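Local coordinates for prophage MuSo2, 43 kDa tail protein (Shewanella oneidensis, PDB 3CDD) that probably serves as the gpP-like hub component of a Mu-type phage tail baseplate, assembling as a trimer with sheets continued between subunits, at the interface of chains A and B. Numbering follows the deposited sequence. Chains: chain A/B, Prophage MuSo2, 43 kDa tail protein.

Contact 1: the interface of chains A and B. Residues chain A 82-84, 89; chain B 194, 201, 311-312.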
loop_
_atom_site.group_PDB
_atom_site.type_symbol
_atom_site.label_atom_id
_atom_site.label_comp_id
_atom_site.label_asym_id
_atom_site.label_seq_id
_atom_site.Cartn_x
_atom_site.Cartn_y
_atom_site.Cartn_z
ATOM N N PRO A 82 -7.679 -16.995 -16.480
ATOM C CA PRO A 82 -8.147 -16.828 -17.863
ATOM C C PRO A 82 -8.781 -15.454 -18.093
ATOM O O PRO A 82 -9.351 -14.871 -17.160
ATOM C CB PRO A 82 -9.218 -17.902 -17.993
ATOM C CG PRO A 82 -9.819 -18.009 -16.576
ATOM C CD PRO A 82 -8.692 -17.637 -15.610
ATOM N N SER A 83 -8.674 -14.965 -19.324
ATOM C CA SER A 83 -9.390 -13.771 -19.765
ATOM C C SER A 83 -9.529 -13.835 -21.270
ATOM O O SER A 83 -8.793 -14.562 -21.928
ATOM C CB SER A 83 -8.639 -12.496 -19.376
ATOM O OG SER A 83 -7.396 -12.417 -20.066
ATOM N N TYR A 84 -10.469 -13.071 -21.823
ATOM C CA TYR A 84 -10.599 -12.981 -23.265
ATOM C C TYR A 84 -11.430 -11.755 -23.608
ATOM O O TYR A 84 -12.032 -11.146 -22.727
ATOM C CB TYR A 84 -11.274 -14.243 -23.842
ATOM C CG TYR A 84 -12.643 -14.499 -23.244
ATOM C CD1 TYR A 84 -13.784 -13.869 -23.758
ATOM C CD2 TYR A 84 -12.794 -15.361 -22.146
ATOM C CE1 TYR A 84 -15.036 -14.082 -23.195
ATOM C CE2 TYR A 84 -14.053 -15.591 -21.584
ATOM C CZ TYR A 84 -15.157 -14.952 -22.114
ATOM O OH TYR A 84 -16.397 -15.182 -21.581
ATOM N N ILE A 89 -7.510 -14.144 -26.556
ATOM C CA ILE A 89 -7.598 -15.125 -25.468
ATOM C C ILE A 89 -6.250 -15.131 -24.755
ATOM O O ILE A 89 -5.198 -15.348 -25.379
ATOM C CB ILE A 89 -7.965 -16.560 -25.930
ATOM C CG1 ILE A 89 -9.317 -16.576 -26.641
ATOM C CG2 ILE A 89 -8.016 -17.525 -24.717
ATOM C CD1 ILE A 89 -9.662 -17.915 -27.350
ATOM N N LEU B 194 -20.594 -17.180 -23.438
ATOM C CA LEU B 194 -19.445 -17.042 -24.328
ATOM C C LEU B 194 -19.891 -17.184 -25.784
ATOM O O LEU B 194 -20.492 -18.190 -26.150
ATOM C CB LEU B 194 -18.427 -18.143 -24.027
ATOM C CG LEU B 194 -17.159 -18.151 -24.882
ATOM C CD1 LEU B 194 -16.279 -16.978 -24.498
ATOM C CD2 LEU B 194 -16.419 -19.466 -24.698
ATOM N N ALA B 201 -14.216 -10.888 -20.715
ATOM C CA ALA B 201 -14.338 -11.470 -19.380
ATOM C C ALA B 201 -12.964 -11.728 -18.848
ATOM O O ALA B 201 -12.036 -11.867 -19.624
ATOM C CB ALA B 201 -15.160 -12.762 -19.401
ATOM N N ILE B 311 -14.103 -21.010 -21.678
ATOM C CA ILE B 311 -12.762 -20.441 -21.526
ATOM C C ILE B 311 -12.367 -20.279 -20.058
ATOM O O ILE B 311 -11.258 -20.654 -19.697
ATOM C CB ILE B 311 -12.512 -19.182 -22.364
ATOM C CG1 ILE B 311 -12.680 -19.518 -23.853
ATOM C CG2 ILE B 311 -11.085 -18.685 -22.129
ATOM C CD1 ILE B 311 -12.691 -18.313 -24.747
HETATM N N MSE B 312 -13.272 -19.753 -19.234
HETATM C CA MSE B 312 -13.073 -19.675 -17.776
HETATM C C MSE B 312 -13.063 -21.093 -17.207
HETATM O O MSE B 312 -12.100 -21.532 -16.534
HETATM C CB MSE B 312 -14.256 -18.978 -17.097
HETATM C CG MSE B 312 -14.565 -17.548 -17.471
HETATM SE SE MSE B 312 -13.374 -16.172 -16.708
HETATM C CE MSE B 312 -12.380 -15.859 -18.334
HETATM O O HOH W 1 -10.652 -9.218 -20.773
#
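The carbonyl O of B:Ala201 receives the backbone N-H of A:Tyr84, N to O 3.0 Å, and in return B:Ala201 N bonds to A:Tyr84 O. This reciprocal pair is an antiparallel bridge between the chains, and its two carbonyl oxygens also come near each other, A:Tyr84 O to B:Ala201 O 3.2 Å. Water 1 lies close to both, 3.1 Å from A:Tyr84 O, and may offset the unfavourable approach of two acceptors. Around this polar core the contact is apolar and centres on the phenol ring of A:Tyr84. With CG set between the backbone N and the carbonyl carbon (chi1 58°), the ring reaches out over chain B and is held on both faces. One B:Leu194 methyl, CD1, sits over one face, 3.7 Å from the ring centroid. B:Ala201 CB presses on the opposite face, 3.5 Å from A:Tyr84 CZ. B:Ile311 packs under the CD2 side of the B:Leu194 face, its CG2 3.7 Å from A:Tyr84 CD2, while CD1 of the same isoleucine reaches A:Ile89 CD1. Selenomethionine B:Met312, bent at chi2 and chi3, crosses A:Pro82 at about a right angle and brings its CE methyl 3.4 Å from A:Pro82 O and also to the CE2 corner of the tyrosine. In the fold, A:Tyr84 closes strand 70-84, paired with the start of B strand 200-206, and two separate chain B loops, one carrying B:Leu194, the other B:Ile311 and B:Met312, pack around the join.

Contact 2: the interface of chains A and B. Residues chain A 78-80; chain B 204-208.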
loop_
_atom_site.group_PDB
_atom_site.type_symbol
_atom_site.label_atom_id
_atom_site.label_comp_id
_atom_site.label_asym_id
_atom_site.label_seq_id
_atom_site.Cartn_x
_atom_site.Cartn_y
_atom_site.Cartn_z
ATOM N N ASP A 78 -0.774 -21.962 -8.134
ATOM C CA ASP A 78 -1.571 -21.223 -7.162
ATOM C C ASP A 78 -2.832 -20.729 -7.828
ATOM O O ASP A 78 -3.930 -20.961 -7.317
ATOM C CB ASP A 78 -0.802 -20.013 -6.637
ATOM C CG ASP A 78 0.163 -20.366 -5.541
ATOM O OD1 ASP A 78 -0.182 -21.216 -4.689
ATOM O OD2 ASP A 78 1.257 -19.758 -5.516
ATOM N N ASP A 79 -2.652 -20.058 -8.973
ATOM C CA ASP A 79 -3.706 -19.332 -9.670
ATOM C C ASP A 79 -3.822 -19.732 -11.144
ATOM O O ASP A 79 -2.825 -19.810 -11.866
ATOM C CB ASP A 79 -3.481 -17.800 -9.584
ATOM C CG ASP A 79 -3.589 -17.251 -8.148
ATOM O OD1 ASP A 79 -3.171 -17.939 -7.201
ATOM O OD2 ASP A 79 -4.120 -16.121 -7.951
ATOM N N TRP A 80 -5.054 -19.982 -11.562
ATOM C CA TRP A 80 -5.438 -20.104 -12.948
ATOM C C TRP A 80 -6.133 -18.787 -13.328
ATOM O O TRP A 80 -7.063 -18.353 -12.656
ATOM C CB TRP A 80 -6.382 -21.311 -13.086
ATOM C CG TRP A 80 -7.184 -21.365 -14.349
ATOM C CD1 TRP A 80 -8.537 -21.305 -14.448
ATOM C CD2 TRP A 80 -6.681 -21.462 -15.697
ATOM N NE1 TRP A 80 -8.916 -21.373 -15.773
ATOM C CE2 TRP A 80 -7.794 -21.470 -16.557
ATOM C CE3 TRP A 80 -5.392 -21.539 -16.255
ATOM C CZ2 TRP A 80 -7.671 -21.574 -17.959
ATOM C CZ3 TRP A 80 -5.270 -21.652 -17.658
ATOM C CH2 TRP A 80 -6.401 -21.664 -18.481
ATOM N N ARG B 204 -10.046 -15.331 -12.010
ATOM C CA ARG B 204 -8.897 -15.706 -11.188
ATOM C C ARG B 204 -9.400 -16.779 -10.228
ATOM O O ARG B 204 -10.348 -16.542 -9.471
ATOM C CB ARG B 204 -8.340 -14.504 -10.399
ATOM C CG ARG B 204 -7.136 -14.874 -9.509
ATOM C CD ARG B 204 -6.418 -13.653 -8.928
ATOM N NE ARG B 204 -5.793 -12.867 -10.000
ATOM C CZ ARG B 204 -4.546 -13.024 -10.436
ATOM N NH1 ARG B 204 -3.743 -13.917 -9.879
ATOM N NH2 ARG B 204 -4.098 -12.274 -11.432
ATOM N N PHE B 205 -8.783 -17.957 -10.296
ATOM C CA PHE B 205 -9.158 -19.114 -9.485
ATOM C C PHE B 205 -7.887 -19.561 -8.772
ATOM O O PHE B 205 -6.931 -19.996 -9.421
ATOM C CB PHE B 205 -9.715 -20.252 -10.366
ATOM C CG PHE B 205 -10.864 -19.830 -11.276
ATOM C CD1 PHE B 205 -12.171 -20.229 -10.997
ATOM C CD2 PHE B 205 -10.632 -19.058 -12.414
ATOM C CE1 PHE B 205 -13.237 -19.849 -11.857
ATOM C CE2 PHE B 205 -11.674 -18.641 -13.255
ATOM C CZ PHE B 205 -12.981 -19.052 -12.986
ATOM N N SER B 206 -7.883 -19.452 -7.448
ATOM C CA SER B 206 -6.663 -19.580 -6.650
ATOM C C SER B 206 -6.827 -20.563 -5.503
ATOM O O SER B 206 -7.881 -20.607 -4.866
ATOM C CB SER B 206 -6.288 -18.203 -6.078
ATOM O OG SER B 206 -5.157 -18.244 -5.216
ATOM N N TRP B 207 -5.758 -21.308 -5.216
ATOM C CA TRP B 207 -5.643 -22.076 -3.989
ATOM C C TRP B 207 -4.735 -21.402 -2.942
ATOM O O TRP B 207 -4.446 -22.009 -1.917
ATOM C CB TRP B 207 -5.079 -23.460 -4.288
ATOM C CG TRP B 207 -6.067 -24.484 -4.747
ATOM C CD1 TRP B 207 -7.297 -24.266 -5.319
ATOM C CD2 TRP B 207 -5.894 -25.903 -4.706
ATOM N NE1 TRP B 207 -7.897 -25.464 -5.636
ATOM C CE2 TRP B 207 -7.052 -26.485 -5.279
ATOM C CE3 TRP B 207 -4.868 -26.741 -4.249
ATOM C CZ2 TRP B 207 -7.216 -27.871 -5.395
ATOM C CZ3 TRP B 207 -5.026 -28.112 -4.376
ATOM C CH2 TRP B 207 -6.195 -28.665 -4.954
ATOM N N ARG B 208 -4.271 -20.173 -3.188
ATOM C CA ARG B 208 -3.361 -19.509 -2.220
ATOM C C ARG B 208 -3.911 -19.475 -0.781
ATOM O O ARG B 208 -3.159 -19.659 0.189
ATOM C CB ARG B 208 -2.987 -18.091 -2.656
ATOM C CG ARG B 208 -2.039 -18.029 -3.808
ATOM C CD ARG B 208 -1.800 -16.589 -4.257
ATOM N NE ARG B 208 -1.092 -16.501 -5.539
ATOM C CZ ARG B 208 0.236 -16.569 -5.690
ATOM N NH1 ARG B 208 1.030 -16.741 -4.632
ATOM N NH2 ARG B 208 0.779 -16.466 -6.909
#
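Both oxygens of the A:Asp79 carboxylate are gripped by chain B. B:Ser206 OG donates to OD1 of A:Asp79 at 2.8 Å, arriving from above the carboxylate plane. On the other oxygen, B:Arg204 NH1 makes a hydrogen-bonded salt bridge to A:Asp79 OD2 at 3.0 Å, from the anti side and nearly within its own guanidinium plane, although the two flat groups are turned 59° against each other. A bend at chi3 (-66°) in the otherwise extended B:Arg204 chain swings the guanidinium back to this oxygen. The two bonds should fix the carboxylate's rotation, and the neighbouring positive charges would probably favour its ionised form. Beneath it the backbones are tightly paired: A:Trp80 N donates to B:Phe205 O at 2.8 Å, B:Phe205 N returns a bond to A:Trp80 O, and B:Trp207 N continues the ladder to A:Asp78 O at 2.8 Å.

Away from the ladder the polar geometry is less exact. A:Trp80 and B:Phe205 run alongside each other in the same direction and meet through CD1 of the indole and CD2 of the phenyl ring, 3.7 Å apart, rather than by stacking. B:Arg208 lies across A:Asp78, its CG packed 3.6 Å from the carboxylate carbon CG of A:Asp78. Their salt bridge is mainly electrostatic: A:Asp78 OD2 sits above one guanidinium face, 3.2 Å from B:Arg208 NH1, but no N-H of NH1 is aimed at this oxygen. B:Arg208 NE adds a salt bridge to A:Asp79 OD1, with only a weak hydrogen bond. The main chain of this arginine is tied more firmly, B:Arg208 N donating to B:Ser206 OG at 2.9 Å.

Contact 1 and contact 2 have centres about 15 Å apart and lie along one seam, where strand 70-84 of chain A runs antiparallel to strand 200-206 of chain B. The pairing keeps a constant register: the positions of paired residues sum to the same value in both contacts. Contact 1 secures one end with apolar packing on a tyrosine, contact 2 the other with charged groups that should favour correct alignment. The interface as a whole is not an exact two-fold. The join pairs unlike strands, and repeated round the three deposited copies, it could extend a sheet from each subunit to the next.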